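Local atomic coordinates of beta-1,3-glucosyltransferase (Paecilomyces sp. J18, PDB entry 5JVV), a protein that belongs to the carbohydrate-active enzymes and adopts a curved beta-sandwich (jelly-roll) fold, probably that of glycoside hydrolase family 16. Residues Leu55-Thr60 against Lys285-Glu290; Lys91-Ser96 against Ser176-Gln181; Val123-Gln128 against Gln258-Pro263. All blocks are in the same frame, centred on the assembly; numbering follows the deposited sequence. Where two conformers were deposited one is given.

Interaction 1 (Leu55-Thr60 against Lys285-Glu290); sequences LGVDHT and KEAYWE
Strand pairing ends at L55 and W289, and water takes over between the chains beyond them. L55 and W289 form an antiparallel hydrogen-bonded pair. L55 N donates to W289 O at 2.9 Å, and W289 N returns a bond to L55 O at 2.7 Å. Both donors lie in the plane of the carbonyl they meet. L55 O also receives a CA-H...O contact from Y288 CA at 3.2 Å. Beyond this pair, A287 sits at the centre of an inverse gamma turn. Its carbonyl does not continue the ladder. One water donates to both A287 O and L55 O. A second water accepts from V57 N at 3.1 Å and gives A287 O a weak bond.

The side chains fit around this gap in pairing. L55 and W289 project from the same face of the sheet and touch CB to CB at 4.1 Å. The L55 branches go on to V73, L75 and F243. The W289 indole meets F243 edge-to-face, and its NE1 donates to D244 O. G56 lets Y288 in close, with Y288 CB 3.7 Å from G56 CA. The ring of Y288 then leads away and stacks with H92 and Y54. Both methyls of V57 approach A287 O; V57 CG2 lies 4.0 Å from A287 CB. At the outer end, H59 CG stands between its backbone N and carbonyl carbon (chi1 55°). This sets one ring face over K285, whose CG lies 4.2 Å above the plane of the H59 ring, over its centre. D58 OD1 accepts from T60 N in an Asx turn.

The arrangement is that of the fraying end of an antiparallel strand pair in a beta-sandwich, with L55 and W289 facing the core between the two sheets.

Interaction 2 (Lys91-Ser96 against Ser176-Gln181); sequences KHMPGS and SSFNEQ
The amide of N179 grips the backbone of M93 at two points. M93 N donates to N179 OD1 at 2.8 Å, in the amide plane and on a lone pair. N179 ND2 donates a hydrogen bond to M93 O, also at 2.8 Å, nearly within its own amide plane. One side chain of helix 175-180 thus satisfies both the N-H and the C=O of a residue in the loop after strand 84-90.

These two bonds fix the amide flat against the H92 ring. The planes are 10° apart and stacked, with N179 ND2 3.1 Å above the H92 ring plane, toward its rim. The ring nitrogens of H92 have other partners: ND1 bonds to Y288 O and NE2 to E286 OE1. Two acceptors are consistent with a doubly protonated, charged imidazole. K91 and H92 both face E290 in a classic beta bulge, where the chain turns a corner out of the sheet.

A second pair of bonds is reciprocal. S96 N donates to S176 OG at 2.9 Å, and S176 N donates to S96 OG at 3.1 Å. S96 OG is also bonded to Q126 O and accepts from a water. That water takes the S177 N-H, so two N-H groups of the first helical turn are satisfied. Another water donates to both K91 O and N179 O.

The apolar part is a Met-aromatic contact. M93 crosses F178 at about a right angle, with M93 CG 3.6 Å from F178 CD2 and M93 SD 4.7 Å from the ring centroid of F178.

Interaction 3 (Val123-Gln128 against Gln258-Pro263); sequences VNTQSQ and QSDSCP
A single direct hydrogen bond joins the two loops. T125 OG1 donates to D260 O at 2.7 Å, in the carbonyl plane and on a lone pair. The T125 hydroxyl stands between its backbone N and carbonyl carbon (chi1 57°), which turns it to this partner and brings OG1 to 3.2 Å from D260 CB.

A water makes the second link. It accepts from N124 ND2 at 2.9 Å and donates to D260 OD2 at 2.7 Å. The amide and carboxylate planes are perpendicular. Each polar group has further partners. N124 OD1 accepts from G99 N, N124 ND2 donates to A252 O, and D260 OD2 accepts from G257 N.

The apolar touch is slight. T125 CG2 lies 4.0 Å from C262 SG, and that sulfur is bonded to C98 in a disulfide.

Bonds within each loop set the shape of the surfaces that meet. D260 OD1 accepts from C262 N at 2.9 Å, from above the carboxylate plane. On the other side, Q126 N donates to V123 O at 3.2 Å, and Q126 OE1 accepts from V123 N. N124, at the second position of the turn, takes the positive phi (54°) that a type II' turn requires.

The pairing is thus that of a type II' beta turn, V123 to Q126, set against an Asx turn at D260 beside the C98-C262 disulfide.

Overall arrangement
Interactions 2 and 3 both lie within the loop closed by interaction 1, and their own segments alternate along the chain. The centres of interactions 1 and 2 are about 12 Å apart. They touch where strand 289-297 meets the end of strand 84-90: E290 O receives K91 N, and W289 packs on P94. Interaction 3 lies about 15 Å from interaction 2, centre to centre, and about 18 Å from interaction 1, with which it shares no touch. Interactions 2 and 3 meet where the 91-96 loop and the start of helix 175-180 face the 123-128 turn. The three contacts thus run from the eight-stranded antiparallel sheet, through helix 175-180, to the loops beyond strand 116-121, tying distant parts of the chain into one domain.

Interaction 1 (Leu55-Thr60 against Lys285-Glu290)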
loop_
_atom_site.group_PDB
_atom_site.type_symbol
_atom_site.label_atom_id
_atom_site.label_comp_id
_atom_site.label_asym_id
_atom_site.label_seq_id
_atom_site.Cartn_x
_atom_site.Cartn_y
_atom_site.Cartn_z
ATOM N N LEU A 55 5.281 -2.686 -11.545
ATOM C CA LEU A 55 4.108 -3.546 -11.346
ATOM C C LEU A 55 2.886 -2.762 -11.804
ATOM O O LEU A 55 2.466 -1.820 -11.139
ATOM C CB LEU A 55 3.939 -3.915 -9.873
ATOM C CG LEU A 55 5.163 -4.365 -9.075
ATOM C CD1 LEU A 55 4.785 -4.492 -7.603
ATOM C CD2 LEU A 55 5.723 -5.688 -9.632
ATOM N N GLY A 56 2.314 -3.153 -12.934
ATOM C CA GLY A 56 1.216 -2.414 -13.522
ATOM C C GLY A 56 -0.004 -3.278 -13.754
ATOM O O GLY A 56 -0.090 -4.403 -13.252
ATOM N N VAL A 57 -0.945 -2.745 -14.519
ATOM C CA VAL A 57 -2.205 -3.433 -14.781
ATOM C C VAL A 57 -2.484 -3.445 -16.280
ATOM O O VAL A 57 -1.800 -2.783 -17.061
ATOM C CB VAL A 57 -3.388 -2.764 -14.029
ATOM C CG1 VAL A 57 -3.103 -2.688 -12.530
ATOM C CG2 VAL A 57 -3.686 -1.368 -14.594
ATOM N N ASP A 58 -3.491 -4.206 -16.695
ATOM C CA ASP A 58 -3.923 -4.196 -18.082
ATOM C C ASP A 58 -4.552 -2.830 -18.368
ATOM O O ASP A 58 -5.597 -2.503 -17.816
ATOM C CB ASP A 58 -4.959 -5.318 -18.267
ATOM C CG ASP A 58 -5.544 -5.386 -19.668
ATOM O OD1 ASP A 58 -5.499 -4.397 -20.428
ATOM O OD2 ASP A 58 -6.098 -6.455 -20.004
ATOM N N HIS A 59 -3.902 -2.026 -19.203
ATOM C CA HIS A 59 -4.453 -0.729 -19.597
ATOM C C HIS A 59 -4.746 -0.696 -21.092
ATOM O O HIS A 59 -4.731 0.367 -21.723
ATOM C CB HIS A 59 -3.512 0.419 -19.199
ATOM C CG HIS A 59 -2.110 0.276 -19.714
ATOM N ND1 HIS A 59 -1.742 0.627 -21.004
ATOM C CD2 HIS A 59 -0.980 -0.168 -19.118
ATOM C CE1 HIS A 59 -0.455 0.405 -21.167
ATOM N NE2 HIS A 59 0.037 -0.079 -20.037
ATOM N N THR A 60 -5.029 -1.870 -21.644
ATOM C CA THR A 60 -5.222 -2.047 -23.083
ATOM C C THR A 60 -6.625 -2.533 -23.438
ATOM O O THR A 60 -7.279 -2.003 -24.346
ATOM C CB THR A 60 -4.201 -3.075 -23.611
ATOM O OG1 THR A 60 -2.877 -2.541 -23.463
ATOM C CG2 THR A 60 -4.449 -3.385 -25.077
ATOM N N LYS A 285 -3.348 3.586 -17.369
ATOM C CA LYS A 285 -1.938 3.629 -17.728
ATOM C C LYS A 285 -1.094 4.066 -16.535
ATOM O O LYS A 285 0.041 3.615 -16.372
ATOM C CB LYS A 285 -1.716 4.558 -18.921
ATOM C CG LYS A 285 -0.352 4.406 -19.552
ATOM C CD LYS A 285 -0.306 5.028 -20.939
ATOM C CE LYS A 285 1.123 5.099 -21.430
ATOM N NZ LYS A 285 1.997 5.743 -20.408
ATOM N N GLU A 286 -1.657 4.927 -15.683
ATOM C CA GLU A 286 -0.916 5.423 -14.523
ATOM C C GLU A 286 -1.148 4.593 -13.266
ATOM O O GLU A 286 -0.658 4.948 -12.201
ATOM C CB GLU A 286 -1.269 6.891 -14.228
ATOM C CG GLU A 286 -0.660 7.888 -15.196
ATOM C CD GLU A 286 0.843 7.979 -15.046
ATOM O OE1 GLU A 286 1.302 8.329 -13.937
ATOM O OE2 GLU A 286 1.556 7.690 -16.031
ATOM N N ALA A 287 -1.888 3.494 -13.385
ATOM C CA ALA A 287 -2.136 2.634 -12.234
ATOM C C ALA A 287 -1.023 1.604 -12.100
ATOM O O ALA A 287 -1.257 0.407 -12.247
ATOM C CB ALA A 287 -3.508 1.951 -12.361
ATOM N N TYR A 288 0.191 2.076 -11.817
ATOM C CA TYR A 288 1.335 1.185 -11.642
ATOM C C TYR A 288 2.236 1.596 -10.501
ATOM O O TYR A 288 2.304 2.769 -10.142
ATOM C CB TYR A 288 2.164 1.075 -12.929
ATOM C CG TYR A 288 2.935 2.316 -13.343
ATOM C CD1 TYR A 288 4.236 2.537 -12.898
ATOM C CD2 TYR A 288 2.383 3.231 -14.230
ATOM C CE1 TYR A 288 4.951 3.654 -13.305
ATOM C CE2 TYR A 288 3.085 4.350 -14.643
ATOM C CZ TYR A 288 4.371 4.555 -14.172
ATOM O OH TYR A 288 5.086 5.662 -14.576
ATOM N N TRP A 289 2.907 0.607 -9.924
ATOM C CA TRP A 289 3.995 0.847 -8.982
ATOM C C TRP A 289 5.311 0.840 -9.741
ATOM O O TRP A 289 5.517 0.018 -10.641
ATOM C CB TRP A 289 4.063 -0.279 -7.944
ATOM C CG TRP A 289 2.880 -0.398 -7.065
ATOM C CD1 TRP A 289 1.758 -1.141 -7.292
ATOM C CD2 TRP A 289 2.707 0.206 -5.779
ATOM N NE1 TRP A 289 0.886 -1.020 -6.240
ATOM C CE2 TRP A 289 1.450 -0.204 -5.291
ATOM C CE3 TRP A 289 3.492 1.062 -4.994
ATOM C CZ2 TRP A 289 0.952 0.222 -4.065
ATOM C CZ3 TRP A 289 2.991 1.478 -3.763
ATOM C CH2 TRP A 289 1.735 1.056 -3.315
ATOM N N GLU A 290 6.215 1.745 -9.374
ATOM C CA GLU A 290 7.603 1.627 -9.810
ATOM C C GLU A 290 8.420 1.698 -8.545
ATOM O O GLU A 290 8.478 2.735 -7.878
ATOM C CB GLU A 290 8.023 2.717 -10.798
ATOM C CG GLU A 290 9.450 2.489 -11.293
ATOM C CD GLU A 290 9.856 3.377 -12.455
ATOM O OE1 GLU A 290 8.985 4.052 -13.043
ATOM O OE2 GLU A 290 11.063 3.394 -12.777
HETATM O O HOH W 1 -0.495 -1.417 -10.081
HETATM O O HOH W 2 -0.539 0.135 -15.597
#

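Interaction 2 (Lys91-Ser96 against Ser176-Gln181)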
loop_
_atom_site.group_PDB
_atom_site.type_symbol
_atom_site.label_atom_id
_atom_site.label_comp_id
_atom_site.label_asym_id
_atom_site.label_seq_id
_atom_site.Cartn_x
_atom_site.Cartn_y
_atom_site.Cartn_z
ATOM N N LYS A 91 9.258 5.088 -6.672
ATOM C CA LYS A 91 9.267 6.192 -7.622
ATOM C C LYS A 91 7.847 6.580 -8.047
ATOM O O LYS A 91 7.561 7.749 -8.312
ATOM C CB LYS A 91 10.117 5.825 -8.849
ATOM C CG LYS A 91 10.138 6.894 -9.936
ATOM C CD LYS A 91 10.753 6.389 -11.234
ATOM C CE LYS A 91 12.237 6.097 -11.095
ATOM N NZ LYS A 91 13.015 7.336 -10.805
ATOM N N HIS A 92 6.953 5.598 -8.099
ATOM C CA HIS A 92 5.617 5.805 -8.634
ATOM C C HIS A 92 4.693 4.814 -7.953
ATOM O O HIS A 92 5.094 3.683 -7.661
ATOM C CB HIS A 92 5.635 5.546 -10.150
ATOM C CG HIS A 92 4.427 6.041 -10.891
ATOM N ND1 HIS A 92 3.253 5.318 -10.980
ATOM C CD2 HIS A 92 4.240 7.150 -11.645
ATOM C CE1 HIS A 92 2.388 5.976 -11.726
ATOM N NE2 HIS A 92 2.956 7.096 -12.141
ATOM N N MET A 93 3.465 5.238 -7.679
ATOM C CA MET A 93 2.441 4.333 -7.173
ATOM C C MET A 93 1.197 4.533 -8.021
ATOM O O MET A 93 1.136 5.483 -8.802
ATOM C CB MET A 93 2.133 4.593 -5.695
ATOM C CG MET A 93 1.378 5.892 -5.411
ATOM S SD MET A 93 0.683 5.883 -3.757
ATOM C CE MET A 93 -0.563 4.634 -3.974
ATOM N N PRO A 94 0.209 3.632 -7.905
ATOM C CA PRO A 94 -0.964 3.849 -8.761
ATOM C C PRO A 94 -1.605 5.202 -8.473
ATOM O O PRO A 94 -1.674 5.655 -7.310
ATOM C CB PRO A 94 -1.875 2.676 -8.389
ATOM C CG PRO A 94 -0.893 1.581 -8.096
ATOM C CD PRO A 94 0.233 2.268 -7.347
ATOM N N GLY A 95 -2.022 5.869 -9.549
ATOM C CA GLY A 95 -2.472 7.243 -9.454
ATOM C C GLY A 95 -3.848 7.423 -8.852
ATOM O O GLY A 95 -4.516 6.466 -8.440
ATOM N N SER A 96 -4.258 8.683 -8.790
ATOM C CA SER A 96 -5.572 9.042 -8.289
ATOM C C SER A 96 -6.544 8.822 -9.433
ATOM O O SER A 96 -6.774 9.712 -10.251
ATOM C CB SER A 96 -5.554 10.502 -7.846
ATOM O OG SER A 96 -4.583 10.670 -6.816
ATOM N N SER A 176 -1.583 10.620 -7.485
ATOM C CA SER A 176 -1.093 11.512 -8.528
ATOM C C SER A 176 -0.120 12.566 -7.997
ATOM O O SER A 176 0.880 12.864 -8.655
ATOM C CB SER A 176 -2.271 12.142 -9.276
ATOM O OG SER A 176 -3.125 11.129 -9.786
ATOM N N SER A 177 -0.390 13.098 -6.806
ATOM C CA SER A 177 0.490 14.117 -6.215
ATOM C C SER A 177 1.861 13.554 -5.825
ATOM O O SER A 177 2.882 14.235 -5.924
ATOM C CB SER A 177 -0.180 14.788 -5.011
ATOM O OG SER A 177 -0.388 13.875 -3.943
ATOM N N PHE A 178 1.869 12.303 -5.380
ATOM C CA PHE A 178 3.085 11.582 -5.022
ATOM C C PHE A 178 3.899 11.349 -6.289
ATOM O O PHE A 178 5.107 11.582 -6.316
ATOM C CB PHE A 178 2.649 10.268 -4.361
ATOM C CG PHE A 178 3.748 9.257 -4.119
ATOM C CD1 PHE A 178 4.369 9.171 -2.875
ATOM C CD2 PHE A 178 4.074 8.313 -5.094
ATOM C CE1 PHE A 178 5.339 8.201 -2.624
ATOM C CE2 PHE A 178 5.039 7.345 -4.859
ATOM C CZ PHE A 178 5.679 7.285 -3.623
ATOM N N ASN A 179 3.227 10.918 -7.352
ATOM C CA ASN A 179 3.903 10.581 -8.595
ATOM C C ASN A 179 4.582 11.770 -9.263
ATOM O O ASN A 179 5.686 11.645 -9.791
ATOM C CB ASN A 179 2.930 9.927 -9.577
ATOM C CG ASN A 179 2.461 8.569 -9.104
ATOM O OD1 ASN A 179 3.125 7.921 -8.286
ATOM N ND2 ASN A 179 1.311 8.135 -9.600
ATOM N N GLU A 180 3.920 12.921 -9.248
ATOM C CA GLU A 180 4.420 14.045 -10.037
ATOM C C GLU A 180 5.661 14.670 -9.427
ATOM O O GLU A 180 6.371 15.425 -10.093
ATOM C CB GLU A 180 3.322 15.085 -10.298
ATOM C CG GLU A 180 2.680 15.668 -9.058
ATOM C CD GLU A 180 1.322 16.276 -9.360
ATOM O OE1 GLU A 180 0.847 17.099 -8.551
ATOM O OE2 GLU A 180 0.727 15.920 -10.403
ATOM N N GLN A 181 5.934 14.334 -8.171
ATOM C CA GLN A 181 7.154 14.777 -7.510
ATOM C C GLN A 181 8.185 13.663 -7.355
ATOM O O GLN A 181 9.125 13.797 -6.575
ATOM C CB GLN A 181 6.848 15.429 -6.163
ATOM C CG GLN A 181 6.386 16.873 -6.290
ATOM C CD GLN A 181 7.101 17.619 -7.412
ATOM O OE1 GLN A 181 8.332 17.712 -7.436
ATOM N NE2 GLN A 181 6.326 18.142 -8.357
HETATM O O HOH W 3 6.830 9.174 -10.421
HETATM O O HOH W 4 -3.100 13.096 -5.732
#

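Interaction 3 (Val123-Gln128 against Gln258-Pro263)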
loop_
_atom_site.group_PDB
_atom_site.type_symbol
_atom_site.label_atom_id
_atom_site.label_comp_id
_atom_site.label_asym_id
_atom_site.label_seq_id
_atom_site.Cartn_x
_atom_site.Cartn_y
_atom_site.Cartn_z
ATOM N N VAL A 123 -8.134 4.799 -2.221
ATOM C CA VAL A 123 -9.062 4.367 -3.254
ATOM C C VAL A 123 -9.416 5.513 -4.167
ATOM O O VAL A 123 -9.399 6.688 -3.756
ATOM C CB VAL A 123 -10.372 3.799 -2.639
ATOM C CG1 VAL A 123 -10.090 2.545 -1.833
ATOM C CG2 VAL A 123 -11.065 4.862 -1.761
ATOM N N ASN A 124 -9.731 5.161 -5.412
ATOM C CA ASN A 124 -10.262 6.112 -6.374
ATOM C C ASN A 124 -9.363 7.334 -6.503
ATOM O O ASN A 124 -8.151 7.180 -6.608
ATOM C CB ASN A 124 -11.705 6.431 -5.998
ATOM C CG ASN A 124 -12.553 5.179 -5.956
ATOM O OD1 ASN A 124 -12.450 4.324 -6.856
ATOM N ND2 ASN A 124 -13.359 5.028 -4.909
ATOM N N THR A 125 -9.927 8.536 -6.479
ATOM C CA THR A 125 -9.136 9.738 -6.745
ATOM C C THR A 125 -8.545 10.388 -5.493
ATOM O O THR A 125 -8.215 11.581 -5.501
ATOM C CB THR A 125 -9.964 10.773 -7.509
ATOM O OG1 THR A 125 -11.139 11.073 -6.747
ATOM C CG2 THR A 125 -10.375 10.227 -8.877
ATOM N N GLN A 126 -8.399 9.599 -4.432
ATOM C CA GLN A 126 -7.770 10.048 -3.192
ATOM C C GLN A 126 -6.426 10.720 -3.474
ATOM O O GLN A 126 -5.705 10.311 -4.378
ATOM C CB GLN A 126 -7.560 8.829 -2.308
ATOM C CG GLN A 126 -7.119 9.112 -0.903
ATOM C CD GLN A 126 -7.219 7.878 -0.049
ATOM O OE1 GLN A 126 -8.177 7.098 -0.165
ATOM N NE2 GLN A 126 -6.238 7.683 0.815
ATOM N N SER A 127 -6.087 11.746 -2.692
ATOM C CA SER A 127 -4.862 12.505 -2.932
ATOM C C SER A 127 -3.872 12.475 -1.770
ATOM O O SER A 127 -2.700 12.838 -1.948
ATOM C CB SER A 127 -5.196 13.955 -3.284
ATOM O OG SER A 127 -5.960 14.550 -2.257
ATOM N N GLN A 128 -4.335 12.072 -0.593
ATOM C CA GLN A 128 -3.458 11.988 0.576
ATOM C C GLN A 128 -3.490 10.563 1.113
ATOM O O GLN A 128 -4.540 9.929 1.110
ATOM C CB GLN A 128 -3.892 12.997 1.653
ATOM C CG GLN A 128 -3.739 14.461 1.221
ATOM C CD GLN A 128 -4.314 15.460 2.218
ATOM O OE1 GLN A 128 -5.088 16.345 1.845
ATOM N NE2 GLN A 128 -3.922 15.339 3.481
ATOM N N GLN A 258 -18.528 9.293 -4.402
ATOM C CA GLN A 258 -18.742 10.302 -3.362
ATOM C C GLN A 258 -17.559 11.255 -3.279
ATOM O O GLN A 258 -16.458 10.847 -2.881
ATOM C CB GLN A 258 -18.930 9.644 -1.992
ATOM C CG GLN A 258 -20.127 8.745 -1.859
ATOM C CD GLN A 258 -20.103 8.001 -0.542
ATOM O OE1 GLN A 258 -19.852 8.588 0.518
ATOM N NE2 GLN A 258 -20.330 6.704 -0.601
ATOM N N SER A 259 -17.780 12.514 -3.667
ATOM C CA SER A 259 -16.742 13.544 -3.591
ATOM C C SER A 259 -15.441 13.167 -4.268
ATOM O O SER A 259 -14.362 13.575 -3.830
ATOM C CB SER A 259 -16.454 13.889 -2.134
ATOM O OG SER A 259 -17.622 14.372 -1.523
ATOM N N ASP A 260 -15.527 12.394 -5.343
ATOM C CA ASP A 260 -14.314 11.926 -5.984
ATOM C C ASP A 260 -14.289 12.198 -7.481
ATOM O O ASP A 260 -13.317 11.859 -8.154
ATOM C CB ASP A 260 -14.077 10.436 -5.695
ATOM C CG ASP A 260 -15.193 9.549 -6.191
ATOM O OD1 ASP A 260 -16.139 10.047 -6.842
ATOM O OD2 ASP A 260 -15.104 8.326 -5.930
ATOM N N SER A 261 -15.367 12.805 -7.989
ATOM C CA SER A 261 -15.509 13.132 -9.417
ATOM C C SER A 261 -15.659 11.892 -10.300
ATOM O O SER A 261 -15.523 11.970 -11.526
ATOM C CB SER A 261 -14.358 14.016 -9.923
ATOM O OG SER A 261 -14.346 15.274 -9.264
ATOM N N CYS A 262 -15.956 10.752 -9.682
ATOM C CA CYS A 262 -16.123 9.516 -10.440
ATOM C C CYS A 262 -17.580 9.346 -10.848
ATOM O O CYS A 262 -18.481 9.508 -10.028
ATOM C CB CYS A 262 -15.634 8.324 -9.617
ATOM S SG CYS A 262 -13.866 8.381 -9.233
ATOM N N PRO A 263 -17.821 9.035 -12.134
ATOM C CA PRO A 263 -19.188 9.048 -12.668
ATOM C C PRO A 263 -20.047 7.849 -12.255
ATOM O O PRO A 263 -19.606 6.689 -12.310
ATOM C CB PRO A 263 -18.961 9.030 -14.182
ATOM C CG PRO A 263 -17.696 8.287 -14.351
ATOM C CD PRO A 263 -16.826 8.707 -13.172
HETATM O O HOH W 5 -13.838 7.631 -3.629
#